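PDB 3WAD: glycosyltransferase from Streptomyces halstedii, which belongs to the GT-B superfamily of glycosyltransferases, whose two Rossmann-like domains face each other across a cleft. Local coordinates for residues B[7-12]-B[33-38]; B[114-119]-B[137-142]; B[152-157]-B[207-212]; B[225-230]-B[400-405]. One frame throughout, in Å; residues are numbered along the deposited sequence.

Contact 1. Residues B[7-12]-B[33-38]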
loop_
_atom_site.group_PDB
_atom_site.type_symbol
_atom_site.label_atom_id
_atom_site.label_comp_id
_atom_site.label_asym_id
_atom_site.label_seq_id
_atom_site.Cartn_x
_atom_site.Cartn_y
_atom_site.Cartn_z
ATOM N N VAL B 7 -7.351 10.016 10.370
ATOM C CA VAL B 7 -8.198 10.713 9.390
ATOM C C VAL B 7 -9.646 10.358 9.745
ATOM O O VAL B 7 -9.915 9.197 10.128
ATOM C CB VAL B 7 -7.769 10.381 7.923
ATOM C CG1 VAL B 7 -7.908 8.898 7.660
ATOM C CG2 VAL B 7 -8.642 11.128 6.897
ATOM N N PHE B 8 -10.584 11.324 9.662
ATOM C CA PHE B 8 -12.001 10.998 9.832
ATOM C C PHE B 8 -12.477 10.014 8.706
ATOM O O PHE B 8 -11.795 9.880 7.699
ATOM C CB PHE B 8 -12.917 12.242 9.953
ATOM C CG PHE B 8 -13.128 12.978 8.649
ATOM C CD1 PHE B 8 -14.314 12.790 7.913
ATOM C CD2 PHE B 8 -12.108 13.778 8.087
ATOM C CE1 PHE B 8 -14.491 13.445 6.620
ATOM C CE2 PHE B 8 -12.271 14.456 6.851
ATOM C CZ PHE B 8 -13.468 14.310 6.125
ATOM N N ALA B 9 -13.622 9.319 8.894
ATOM C CA ALA B 9 -14.060 8.286 7.939
ATOM C C ALA B 9 -14.578 8.858 6.633
ATOM O O ALA B 9 -15.782 9.184 6.461
ATOM C CB ALA B 9 -15.089 7.271 8.599
ATOM N N ASN B 10 -13.652 9.004 5.684
ATOM C CA ASN B 10 -13.963 9.578 4.383
ATOM C C ASN B 10 -12.914 9.031 3.469
ATOM O O ASN B 10 -11.727 9.270 3.729
ATOM C CB ASN B 10 -13.821 11.123 4.390
ATOM C CG ASN B 10 -14.082 11.738 2.993
ATOM O OD1 ASN B 10 -13.215 11.808 2.120
ATOM N ND2 ASN B 10 -15.289 12.191 2.801
ATOM N N ARG B 11 -13.319 8.378 2.396
ATOM C CA ARG B 11 -12.364 7.723 1.534
ATOM C C ARG B 11 -11.379 8.673 0.838
ATOM O O ARG B 11 -10.220 8.281 0.633
ATOM C CB ARG B 11 -13.066 6.841 0.488
ATOM C CG ARG B 11 -12.239 5.681 -0.098
ATOM C CD ARG B 11 -13.216 4.587 -0.670
ATOM N NE ARG B 11 -14.484 5.206 -1.061
ATOM C CZ ARG B 11 -15.645 5.098 -0.403
ATOM N NH1 ARG B 11 -15.755 4.349 0.698
ATOM N NH2 ARG B 11 -16.717 5.748 -0.855
ATOM N N SER B 12 -11.859 9.820 0.380
ATOM C CA SER B 12 -11.022 10.838 -0.299
ATOM C C SER B 12 -9.937 11.346 0.658
ATOM O O SER B 12 -8.826 11.491 0.262
ATOM C CB SER B 12 -11.876 12.064 -0.739
ATOM O OG SER B 12 -12.752 11.593 -1.751
ATOM N N ILE B 33 -3.111 3.461 10.924
ATOM C CA ILE B 33 -4.120 4.426 10.420
ATOM C C ILE B 33 -5.347 4.340 11.312
ATOM O O ILE B 33 -6.085 3.298 11.304
ATOM C CB ILE B 33 -4.563 4.204 8.880
ATOM C CG1 ILE B 33 -3.345 3.880 7.992
ATOM C CG2 ILE B 33 -5.500 5.378 8.365
ATOM C CD1 ILE B 33 -2.276 5.063 7.875
ATOM N N ALA B 34 -5.587 5.397 12.070
ATOM C CA ALA B 34 -6.707 5.344 12.991
ATOM C C ALA B 34 -7.808 6.124 12.342
ATOM O O ALA B 34 -7.570 7.255 11.903
ATOM C CB ALA B 34 -6.300 6.007 14.372
ATOM N N SER B 35 -9.022 5.567 12.345
ATOM C CA SER B 35 -10.175 6.220 11.767
ATOM C C SER B 35 -11.400 5.555 12.374
ATOM O O SER B 35 -11.269 4.500 13.082
ATOM C CB SER B 35 -10.106 6.102 10.221
ATOM O OG SER B 35 -11.055 6.900 9.518
ATOM N N HIS B 36 -12.572 6.152 12.181
ATOM C CA HIS B 36 -13.836 5.494 12.575
ATOM C C HIS B 36 -13.996 4.108 11.944
ATOM O O HIS B 36 -13.406 3.809 10.910
ATOM C CB HIS B 36 -15.076 6.352 12.276
ATOM C CG HIS B 36 -14.939 7.803 12.668
ATOM N ND1 HIS B 36 -14.238 8.716 11.909
ATOM C CD2 HIS B 36 -15.462 8.504 13.710
ATOM C CE1 HIS B 36 -14.320 9.910 12.462
ATOM N NE2 HIS B 36 -15.069 9.817 13.548
ATOM N N PRO B 37 -14.780 3.241 12.603
ATOM C CA PRO B 37 -14.929 1.836 12.146
ATOM C C PRO B 37 -15.384 1.726 10.702
ATOM O O PRO B 37 -14.894 0.829 9.966
ATOM C CB PRO B 37 -15.971 1.255 13.115
ATOM C CG PRO B 37 -15.849 2.090 14.377
ATOM C CD PRO B 37 -15.368 3.467 13.937
ATOM N N ASP B 38 -16.242 2.655 10.255
ATOM C CA ASP B 38 -16.692 2.631 8.883
ATOM C C ASP B 38 -15.616 2.961 7.856
ATOM O O ASP B 38 -15.869 2.862 6.662
ATOM C CB ASP B 38 -17.991 3.489 8.633
ATOM C CG ASP B 38 -17.893 4.914 9.137
ATOM O OD1 ASP B 38 -17.205 5.218 10.142
ATOM O OD2 ASP B 38 -18.535 5.770 8.506
HETATM O O HOH W 1 -18.152 8.060 7.192
#
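The methyl of A9 points into the turn that follows strand 30-35, where CB lies 3.3 Å from D38 OD1 and also leans on the ring of H36. Alanine suits so crowded a corner. The amide of the same residue gives a weak, bent bond to H36: A9 N to ND1, 3.1 Å. Beside ND1, CE1 brings the ring edge up to F8 CA at 3.7 Å, with that carbon lying in the ring plane. An imidazole accepting at ND1 would probably carry its proton on NE2. S35 is just as well placed: OG, anti to the backbone N (chi1 -170°), donates to V7 O at 2.6 Å, approaching from above the carbonyl plane. V7 N in turn reaches A34 O at 3.2 Å, nearly along the C=O axis. This last bond prolongs the ladder between parallel strands 2-6 and 30-35, the opening beta-alpha-beta unit of the Rossmann-like N-terminal domain, and residues 7-10 lead from the first strand into helix 11-16. Farther out, a water donates to both A9 O and D38 OD2, each at 2.7 Å. The D38 carboxylate is itself held by the backbone N of L57 and of N58, while N39 ND2 bonds to S35 OG. N10 caps the start of the helix, its OD1 accepting from H13 N.

Contact 2. Residues B[114-119]-B[137-142]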
loop_
_atom_site.group_PDB
_atom_site.type_symbol
_atom_site.label_atom_id
_atom_site.label_comp_id
_atom_site.label_asym_id
_atom_site.label_seq_id
_atom_site.Cartn_x
_atom_site.Cartn_y
_atom_site.Cartn_z
ATOM N N ASP B 114 -10.766 7.377 22.428
ATOM C CA ASP B 114 -10.115 6.181 21.841
ATOM C C ASP B 114 -8.811 6.506 21.250
ATOM O O ASP B 114 -7.876 5.724 21.399
ATOM C CB ASP B 114 -10.941 5.460 20.745
ATOM C CG ASP B 114 -12.158 4.776 21.298
ATOM O OD1 ASP B 114 -12.495 5.054 22.482
ATOM O OD2 ASP B 114 -12.810 3.988 20.547
ATOM N N LEU B 115 -8.694 7.603 20.496
ATOM C CA LEU B 115 -7.340 7.891 19.934
ATOM C C LEU B 115 -6.270 8.256 21.028
ATOM O O LEU B 115 -5.100 7.901 20.883
ATOM C CB LEU B 115 -7.352 8.972 18.818
ATOM C CG LEU B 115 -6.063 9.193 18.016
ATOM C CD1 LEU B 115 -5.779 8.001 17.064
ATOM C CD2 LEU B 115 -6.175 10.467 17.151
ATOM N N VAL B 116 -6.664 9.056 22.022
ATOM C CA VAL B 116 -5.738 9.343 23.174
ATOM C C VAL B 116 -5.260 8.037 23.884
ATOM O O VAL B 116 -4.049 7.783 24.006
ATOM C CB VAL B 116 -6.358 10.286 24.166
ATOM C CG1 VAL B 116 -5.341 10.568 25.324
ATOM C CG2 VAL B 116 -6.738 11.647 23.468
ATOM N N ALA B 117 -6.227 7.192 24.257
ATOM C CA ALA B 117 -5.924 5.870 24.833
ATOM C C ALA B 117 -4.926 5.097 24.024
ATOM O O ALA B 117 -3.984 4.577 24.612
ATOM C CB ALA B 117 -7.176 5.038 25.076
ATOM N N HIS B 118 -5.097 5.011 22.682
ATOM C CA HIS B 118 -4.111 4.368 21.783
ATOM C C HIS B 118 -2.758 5.059 21.759
ATOM O O HIS B 118 -1.668 4.409 21.646
ATOM C CB HIS B 118 -4.644 4.277 20.330
ATOM C CG HIS B 118 -3.753 3.481 19.416
ATOM N ND1 HIS B 118 -3.572 2.129 19.577
ATOM C CD2 HIS B 118 -3.008 3.833 18.338
ATOM C CE1 HIS B 118 -2.730 1.683 18.660
ATOM N NE2 HIS B 118 -2.364 2.699 17.892
ATOM N N ALA B 119 -2.796 6.400 21.750
ATOM C CA ALA B 119 -1.498 7.127 21.756
ATOM C C ALA B 119 -0.775 6.790 23.091
ATOM O O ALA B 119 0.407 6.512 23.061
ATOM C CB ALA B 119 -1.638 8.699 21.501
ATOM N N PRO B 137 -4.259 16.231 17.005
ATOM C CA PRO B 137 -3.404 17.042 17.886
ATOM C C PRO B 137 -3.661 16.801 19.388
ATOM O O PRO B 137 -2.729 16.949 20.121
ATOM C CB PRO B 137 -3.727 18.508 17.472
ATOM C CG PRO B 137 -5.146 18.448 16.885
ATOM C CD PRO B 137 -5.191 17.061 16.196
ATOM N N ILE B 138 -4.896 16.533 19.825
ATOM C CA ILE B 138 -5.202 16.201 21.242
ATOM C C ILE B 138 -4.396 14.931 21.670
ATOM O O ILE B 138 -3.593 14.942 22.699
ATOM C CB ILE B 138 -6.701 16.025 21.453
ATOM C CG1 ILE B 138 -7.456 17.292 20.987
ATOM C CG2 ILE B 138 -7.084 15.682 22.916
ATOM C CD1 ILE B 138 -7.055 18.580 21.756
ATOM N N ALA B 139 -4.539 13.867 20.857
ATOM C CA ALA B 139 -3.851 12.621 21.165
ATOM C C ALA B 139 -2.320 12.837 21.238
ATOM O O ALA B 139 -1.685 12.345 22.197
ATOM C CB ALA B 139 -4.194 11.542 20.152
ATOM N N ALA B 140 -1.745 13.585 20.285
ATOM C CA ALA B 140 -0.301 13.800 20.179
ATOM C C ALA B 140 0.303 14.502 21.376
ATOM O O ALA B 140 1.467 14.229 21.725
ATOM C CB ALA B 140 0.075 14.612 18.948
ATOM N N GLU B 141 -0.466 15.432 21.919
ATOM C CA GLU B 141 -0.026 16.297 22.980
ATOM C C GLU B 141 -0.213 15.636 24.348
ATOM O O GLU B 141 0.278 16.118 25.347
ATOM C CB GLU B 141 -0.843 17.590 22.940
ATOM C CG GLU B 141 -0.507 18.379 21.678
ATOM C CD GLU B 141 0.571 19.401 21.868
ATOM O OE1 GLU B 141 0.852 20.161 20.887
ATOM O OE2 GLU B 141 1.116 19.451 23.009
ATOM N N ALA B 142 -0.978 14.556 24.394
ATOM C CA ALA B 142 -1.085 13.804 25.608
ATOM C C ALA B 142 0.239 13.067 25.825
ATOM O O ALA B 142 0.503 12.593 26.895
ATOM C CB ALA B 142 -2.285 12.897 25.521
#
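Between 114-119 and 137-142 the contact is van der Waals packing, almost all of it between apolar side chains. The short segments run nearly side by side, with 29° between their N-to-C directions, and their axes come within 8.4 Å. So close an approach depends on alanine: CA of V116 and CA of A139 are 4.3 Å apart. The A139 methyl settles in the hollow formed by L115, V116 and A119, one turn apart at its ends. It touches L115 CG at 3.7 Å and also CD2, and meets the A119 methyl CB to CB at 4.1 Å. A119 CB presses on the carbonyl O of A139 as well. V116 divides its two branches. CG1, anti to the backbone N (chi1 -179°), reaches along the helix to A142 CB at 3.8 Å, whereas CG2 lies against A139 CA at 3.8 Å and brushes I138 CG2 at 4.1 Å. A beta-branched valine is apt here, since its two methyls reach different neighbours.

Polar groups look outward from this seam. D114 OD2 accepts from G54 N, H118 NE2 is hydrogen-bonded to H32 ND1, and E141 OE1 to H147 NE2. R240 of the second subunit packs on D114, A117 and H118, so that flank of helix 109-122 belongs to the dimer interface. Strand 126-130 links the two helices in sequence, and both lie against the parallel sheet, L115 on strand 2-6 and A140 on strand 126-130: the helix layer of a Rossmann-like alpha/beta domain.

Contact 3. Residues B[152-157]-B[207-212]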
loop_
_atom_site.group_PDB
_atom_site.type_symbol
_atom_site.label_atom_id
_atom_site.label_comp_id
_atom_site.label_asym_id
_atom_site.label_seq_id
_atom_site.Cartn_x
_atom_site.Cartn_y
_atom_site.Cartn_z
ATOM N N PHE B 152 -5.036 18.678 2.408
ATOM C CA PHE B 152 -5.671 17.816 1.395
ATOM C C PHE B 152 -6.078 18.722 0.197
ATOM O O PHE B 152 -6.708 18.277 -0.780
ATOM C CB PHE B 152 -6.882 17.083 2.074
ATOM C CG PHE B 152 -7.913 18.031 2.592
ATOM C CD1 PHE B 152 -8.844 18.606 1.688
ATOM C CD2 PHE B 152 -7.922 18.408 3.919
ATOM C CE1 PHE B 152 -9.761 19.557 2.165
ATOM C CE2 PHE B 152 -8.767 19.312 4.375
ATOM C CZ PHE B 152 -9.712 19.905 3.503
ATOM N N GLY B 153 -5.674 19.993 0.249
ATOM C CA GLY B 153 -5.813 20.952 -0.891
ATOM C C GLY B 153 -5.110 22.186 -0.346
ATOM O O GLY B 153 -4.216 22.078 0.505
ATOM N N LEU B 154 -5.545 23.370 -0.751
ATOM C CA LEU B 154 -5.077 24.586 -0.096
ATOM C C LEU B 154 -5.467 24.770 1.372
ATOM O O LEU B 154 -6.433 24.193 1.878
ATOM C CB LEU B 154 -5.514 25.821 -0.916
ATOM C CG LEU B 154 -5.273 25.887 -2.433
ATOM C CD1 LEU B 154 -5.690 27.315 -2.959
ATOM C CD2 LEU B 154 -3.868 25.554 -2.914
ATOM N N ASP B 155 -4.679 25.557 2.084
ATOM C CA ASP B 155 -4.873 25.721 3.513
ATOM C C ASP B 155 -5.849 26.873 3.827
ATOM O O ASP B 155 -5.433 27.908 4.352
ATOM C CB ASP B 155 -3.518 25.930 4.195
ATOM C CG ASP B 155 -3.601 25.825 5.696
ATOM O OD1 ASP B 155 -4.649 25.414 6.314
ATOM O OD2 ASP B 155 -2.558 26.146 6.284
ATOM N N GLN B 156 -7.138 26.685 3.492
ATOM C CA GLN B 156 -8.157 27.681 3.767
ATOM C C GLN B 156 -8.157 28.015 5.240
ATOM O O GLN B 156 -8.351 29.173 5.647
ATOM C CB GLN B 156 -9.551 27.134 3.399
ATOM C CG GLN B 156 -9.778 26.859 1.925
ATOM C CD GLN B 156 -9.778 28.101 1.012
ATOM O OE1 GLN B 156 -9.376 29.203 1.409
ATOM N NE2 GLN B 156 -10.287 27.907 -0.241
ATOM N N TRP B 157 -7.997 26.980 6.077
ATOM C CA TRP B 157 -8.170 27.174 7.507
ATOM C C TRP B 157 -7.005 27.992 8.022
ATOM O O TRP B 157 -7.217 28.882 8.847
ATOM C CB TRP B 157 -8.172 25.799 8.201
ATOM C CG TRP B 157 -8.575 25.740 9.666
ATOM C CD1 TRP B 157 -7.749 25.483 10.741
ATOM C CD2 TRP B 157 -9.916 25.830 10.203
ATOM N NE1 TRP B 157 -8.496 25.436 11.908
ATOM C CE2 TRP B 157 -9.818 25.649 11.608
ATOM C CE3 TRP B 157 -11.160 26.146 9.646
ATOM C CZ2 TRP B 157 -10.943 25.672 12.459
ATOM C CZ3 TRP B 157 -12.308 26.158 10.484
ATOM C CH2 TRP B 157 -12.179 25.923 11.893
ATOM N N ALA B 207 2.072 20.188 3.078
ATOM C CA ALA B 207 1.222 20.612 1.946
ATOM C C ALA B 207 1.133 19.571 0.853
ATOM O O ALA B 207 2.159 18.900 0.556
ATOM C CB ALA B 207 1.789 21.956 1.374
ATOM N N VAL B 208 -0.034 19.433 0.187
ATOM C CA VAL B 208 -0.084 18.532 -0.946
ATOM C C VAL B 208 -0.158 19.289 -2.284
ATOM O O VAL B 208 0.034 18.710 -3.339
ATOM C CB VAL B 208 -1.294 17.585 -0.835
ATOM C CG1 VAL B 208 -1.113 16.603 0.343
ATOM C CG2 VAL B 208 -2.615 18.390 -0.723
ATOM N N ALA B 209 -0.531 20.549 -2.232
ATOM C CA ALA B 209 -0.618 21.407 -3.415
ATOM C C ALA B 209 0.823 22.013 -3.640
ATOM O O ALA B 209 1.537 22.296 -2.652
ATOM C CB ALA B 209 -1.644 22.537 -3.158
ATOM N N PRO B 210 1.235 22.164 -4.918
ATOM C CA PRO B 210 2.499 22.853 -5.287
ATOM C C PRO B 210 2.582 24.277 -4.785
ATOM O O PRO B 210 1.558 24.978 -4.715
ATOM C CB PRO B 210 2.508 22.827 -6.798
ATOM C CG PRO B 210 1.476 21.745 -7.223
ATOM C CD PRO B 210 0.486 21.682 -6.103
ATOM N N PRO B 211 3.804 24.686 -4.335
ATOM C CA PRO B 211 4.015 25.990 -3.709
ATOM C C PRO B 211 3.504 27.092 -4.611
ATOM O O PRO B 211 2.925 28.031 -4.131
ATOM C CB PRO B 211 5.559 26.087 -3.596
ATOM C CG PRO B 211 5.976 24.646 -3.245
ATOM C CD PRO B 211 5.013 23.843 -4.250
ATOM N N TRP B 212 3.648 26.957 -5.902
ATOM C CA TRP B 212 3.229 28.095 -6.818
ATOM C C TRP B 212 1.732 28.420 -6.771
ATOM O O TRP B 212 1.363 29.466 -7.191
ATOM C CB TRP B 212 3.659 27.871 -8.261
ATOM C CG TRP B 212 2.989 26.703 -8.967
ATOM C CD1 TRP B 212 3.498 25.434 -9.095
ATOM C CD2 TRP B 212 1.764 26.716 -9.685
ATOM N NE1 TRP B 212 2.639 24.652 -9.825
ATOM C CE2 TRP B 212 1.563 25.402 -10.195
ATOM C CE3 TRP B 212 0.769 27.707 -9.927
ATOM C CZ2 TRP B 212 0.408 25.034 -10.938
ATOM C CZ3 TRP B 212 -0.363 27.344 -10.658
ATOM C CH2 TRP B 212 -0.515 26.014 -11.186
HETATM O O HOH W 2 -1.569 21.877 0.231
#
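V208 lays its CG2 methyl against the peptide joining F152 to G153, 3.6 Å from F152 C and equally 3.6 Å from G153 N. A chi1 of -68° sets CG1 anti to the carbonyl carbon, which leaves CG2 in the crowded position between the backbone N and the carbonyl carbon, where it meets main chain rather than another side chain. Glycine suits position 153 because its backbone (phi -176°, psi -149°) takes a shape that residues with a CB rarely adopt. One step on, A209 presents its methyl to L154: CB meets CD2 at 3.8 Å. The L154 side chain sets out away from 207-212, but its chain beyond CB brings that one branch back to A209, and the small alanine leaves it room.

Polar contact is indirect. A water donates to G153 O at 2.7 Å and accepts from A209 N at 3.0 Å, bridging backbones whose CA atoms, of G153 and A209, stand 5.8 Å apart. Beyond it D155, centre of an inverse gamma turn, is the N-cap of helix 156-168: OD1 accepts from G158 N and makes a salt bridge with R149. L154 bonds through its N to D345 OD1 and through its O to W344 NE1, residues of the C-terminal domain, while F152 sets its ring against those of H13 and W344. These loops leave neighbouring parallel strands 147-150 and 204-206 at the C-terminal end of the sheet, which faces the interdomain cleft in the GT-B fold.

Contact 4. Residues B[225-230]-B[400-405]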
loop_
_atom_site.group_PDB
_atom_site.type_symbol
_atom_site.label_atom_id
_atom_site.label_comp_id
_atom_site.label_asym_id
_atom_site.label_seq_id
_atom_site.Cartn_x
_atom_site.Cartn_y
_atom_site.Cartn_z
ATOM N N ARG B 225 6.087 16.296 -3.573
ATOM C CA ARG B 225 5.612 15.844 -4.866
ATOM C C ARG B 225 4.449 14.850 -4.578
ATOM O O ARG B 225 4.605 13.625 -4.636
ATOM C CB ARG B 225 6.747 15.153 -5.601
ATOM C CG ARG B 225 6.426 14.808 -7.070
ATOM C CD ARG B 225 7.605 14.269 -7.788
ATOM N NE ARG B 225 8.025 12.981 -7.179
ATOM C CZ ARG B 225 9.241 12.452 -7.248
ATOM N NH1 ARG B 225 10.220 13.108 -7.874
ATOM N NH2 ARG B 225 9.497 11.280 -6.663
ATOM N N HIS B 226 3.271 15.414 -4.342
ATOM C CA HIS B 226 2.094 14.676 -3.927
ATOM C C HIS B 226 1.724 13.580 -4.877
ATOM O O HIS B 226 1.497 13.802 -6.046
ATOM C CB HIS B 226 0.913 15.652 -3.712
ATOM C CG HIS B 226 -0.314 15.008 -3.157
ATOM N ND1 HIS B 226 -0.277 14.104 -2.108
ATOM C CD2 HIS B 226 -1.619 15.115 -3.534
ATOM C CE1 HIS B 226 -1.517 13.733 -1.822
ATOM N NE2 HIS B 226 -2.343 14.321 -2.679
ATOM N N LEU B 227 1.669 12.374 -4.351
ATOM C CA LEU B 227 1.240 11.238 -5.178
ATOM C C LEU B 227 -0.348 11.034 -5.000
ATOM O O LEU B 227 -0.841 10.893 -3.866
ATOM C CB LEU B 227 2.091 9.975 -4.920
ATOM C CG LEU B 227 2.108 8.880 -6.002
ATOM C CD1 LEU B 227 3.081 7.830 -5.560
ATOM C CD2 LEU B 227 0.689 8.203 -5.982
ATOM N N PRO B 228 -1.124 11.174 -6.119
ATOM C CA PRO B 228 -2.599 11.020 -6.126
ATOM C C PRO B 228 -2.949 9.574 -6.102
ATOM O O PRO B 228 -2.707 8.875 -7.066
ATOM C CB PRO B 228 -3.035 11.651 -7.452
ATOM C CG PRO B 228 -1.883 11.831 -8.282
ATOM C CD PRO B 228 -0.594 11.519 -7.443
ATOM N N PHE B 229 -3.386 9.073 -4.953
ATOM C CA PHE B 229 -3.762 7.654 -4.866
ATOM C C PHE B 229 -5.194 7.570 -5.400
ATOM O O PHE B 229 -6.123 8.179 -4.805
ATOM C CB PHE B 229 -3.721 7.130 -3.411
ATOM C CG PHE B 229 -4.190 5.678 -3.264
ATOM C CD1 PHE B 229 -3.578 4.682 -3.983
ATOM C CD2 PHE B 229 -5.216 5.343 -2.378
ATOM C CE1 PHE B 229 -3.975 3.351 -3.865
ATOM C CE2 PHE B 229 -5.642 4.019 -2.247
ATOM C CZ PHE B 229 -5.008 3.000 -3.015
ATOM N N ASN B 230 -5.367 6.794 -6.455
ATOM C CA ASN B 230 -6.673 6.619 -7.077
ATOM C C ASN B 230 -7.572 5.478 -6.553
ATOM O O ASN B 230 -8.754 5.362 -6.960
ATOM C CB ASN B 230 -6.507 6.626 -8.607
ATOM C CG ASN B 230 -5.799 7.898 -9.084
ATOM O OD1 ASN B 230 -6.015 9.019 -8.528
ATOM N ND2 ASN B 230 -4.905 7.732 -10.034
ATOM N N PRO B 400 9.861 17.789 -3.488
ATOM C CA PRO B 400 10.553 16.690 -2.810
ATOM C C PRO B 400 9.790 15.341 -2.883
ATOM O O PRO B 400 8.558 15.280 -2.693
ATOM C CB PRO B 400 10.712 17.157 -1.386
ATOM C CG PRO B 400 10.331 18.633 -1.350
ATOM C CD PRO B 400 9.573 18.940 -2.619
ATOM N N SER B 401 10.542 14.302 -3.216
ATOM C CA SER B 401 10.061 12.976 -3.411
ATOM C C SER B 401 9.439 12.500 -2.111
ATOM O O SER B 401 9.689 13.081 -1.052
ATOM C CB SER B 401 11.251 12.078 -3.771
ATOM O OG SER B 401 11.897 11.722 -2.574
ATOM N N LEU B 402 8.650 11.424 -2.136
ATOM C CA LEU B 402 8.149 10.924 -0.843
ATOM C C LEU B 402 9.269 10.437 0.111
ATOM O O LEU B 402 9.165 10.619 1.320
ATOM C CB LEU B 402 7.057 9.820 -1.017
ATOM C CG LEU B 402 5.559 10.216 -1.064
ATOM C CD1 LEU B 402 5.417 11.609 -1.527
ATOM C CD2 LEU B 402 4.874 9.305 -2.079
ATOM N N THR B 403 10.295 9.771 -0.426
ATOM C CA THR B 403 11.453 9.368 0.383
ATOM C C THR B 403 12.135 10.589 1.088
ATOM O O THR B 403 12.244 10.593 2.303
ATOM C CB THR B 403 12.465 8.648 -0.488
ATOM O OG1 THR B 403 11.786 7.566 -1.137
ATOM C CG2 THR B 403 13.544 8.060 0.362
ATOM N N GLU B 404 12.455 11.655 0.347
ATOM C CA GLU B 404 12.897 12.914 0.980
ATOM C C GLU B 404 11.927 13.426 2.067
ATOM O O GLU B 404 12.319 14.016 3.094
ATOM C CB GLU B 404 12.944 14.016 -0.062
ATOM C CG GLU B 404 14.024 13.999 -1.083
ATOM C CD GLU B 404 13.977 15.277 -1.939
ATOM O OE1 GLU B 404 14.064 16.456 -1.372
ATOM O OE2 GLU B 404 13.828 15.094 -3.169
ATOM N N THR B 405 10.617 13.253 1.831
ATOM C CA THR B 405 9.621 13.745 2.789
ATOM C C THR B 405 9.590 12.920 4.069
ATOM O O THR B 405 9.394 13.463 5.191
ATOM C CB THR B 405 8.184 13.769 2.160
ATOM O OG1 THR B 405 8.224 14.615 0.979
ATOM C CG2 THR B 405 7.262 14.290 3.160
HETATM O O HOH W 3 7.995 10.274 -4.745
#
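R225 belongs to the loop that follows the last strand of the N-terminal sheet, and it meets the start of helix 402-415, the C-terminal helix that in the GT-B fold crosses back onto the first domain. Its CB lies 3.4 Å from P400 O. From there CG runs anti to the backbone N (chi1 -172°), and a bend at chi3 (64°) turns the guanidinium over S401, whose CA sits above one face, toward the rim. At the tip NH2 passes 3.5 Å from S401 CB and gives a hydrogen bond to a water, 2.6 Å away, which also accepts from L402 N; NH1 donates to D397 O. Arginine suits the place: the flat face of its guanidinium lies on the carbons of S401 while its N-H groups bond to the water and to D397 O. The main chain helps: R225 N donates to P400 O at 2.8 Å, almost straight at 174°. Deeper in, L402 spreads its branches, CD1 3.8 Å from R225 O and CD2 against L227 CB at 4.0 Å, the two leucines crossing at about a right angle. A27 and T26 of the second subunit pack on R225 and L402. S401 and E404 form a capping box: S401 OG accepts from E404 N at 3.0 Å, and the return bond from S401 N to OE2 is weak. S401 O is gripped twice, by T405 N and by T405 OG1, the latter at 2.9 Å.

How the contacts relate
From the N terminus the four contacts follow in series, none nested in or crossing another. Contact 1 closes a 20-residue loop through the helices between the first two strands. Contact 2 closes a shorter one around strand 126-130, and the two meet where A34 CB packs on L115 CD1 at 3.4 Å. Contact 3 spans the 49 residues between the ends of strands 147-150 and 204-206. Contact 4 closes by far the longest loop, 169 residues that include the whole C-terminal sheet, tying the last helix to the N-terminal domain; it touches contact 3 through V208 O and H226 CB, 3.2 Å apart. Contacts 2 and 4 both border the second subunit.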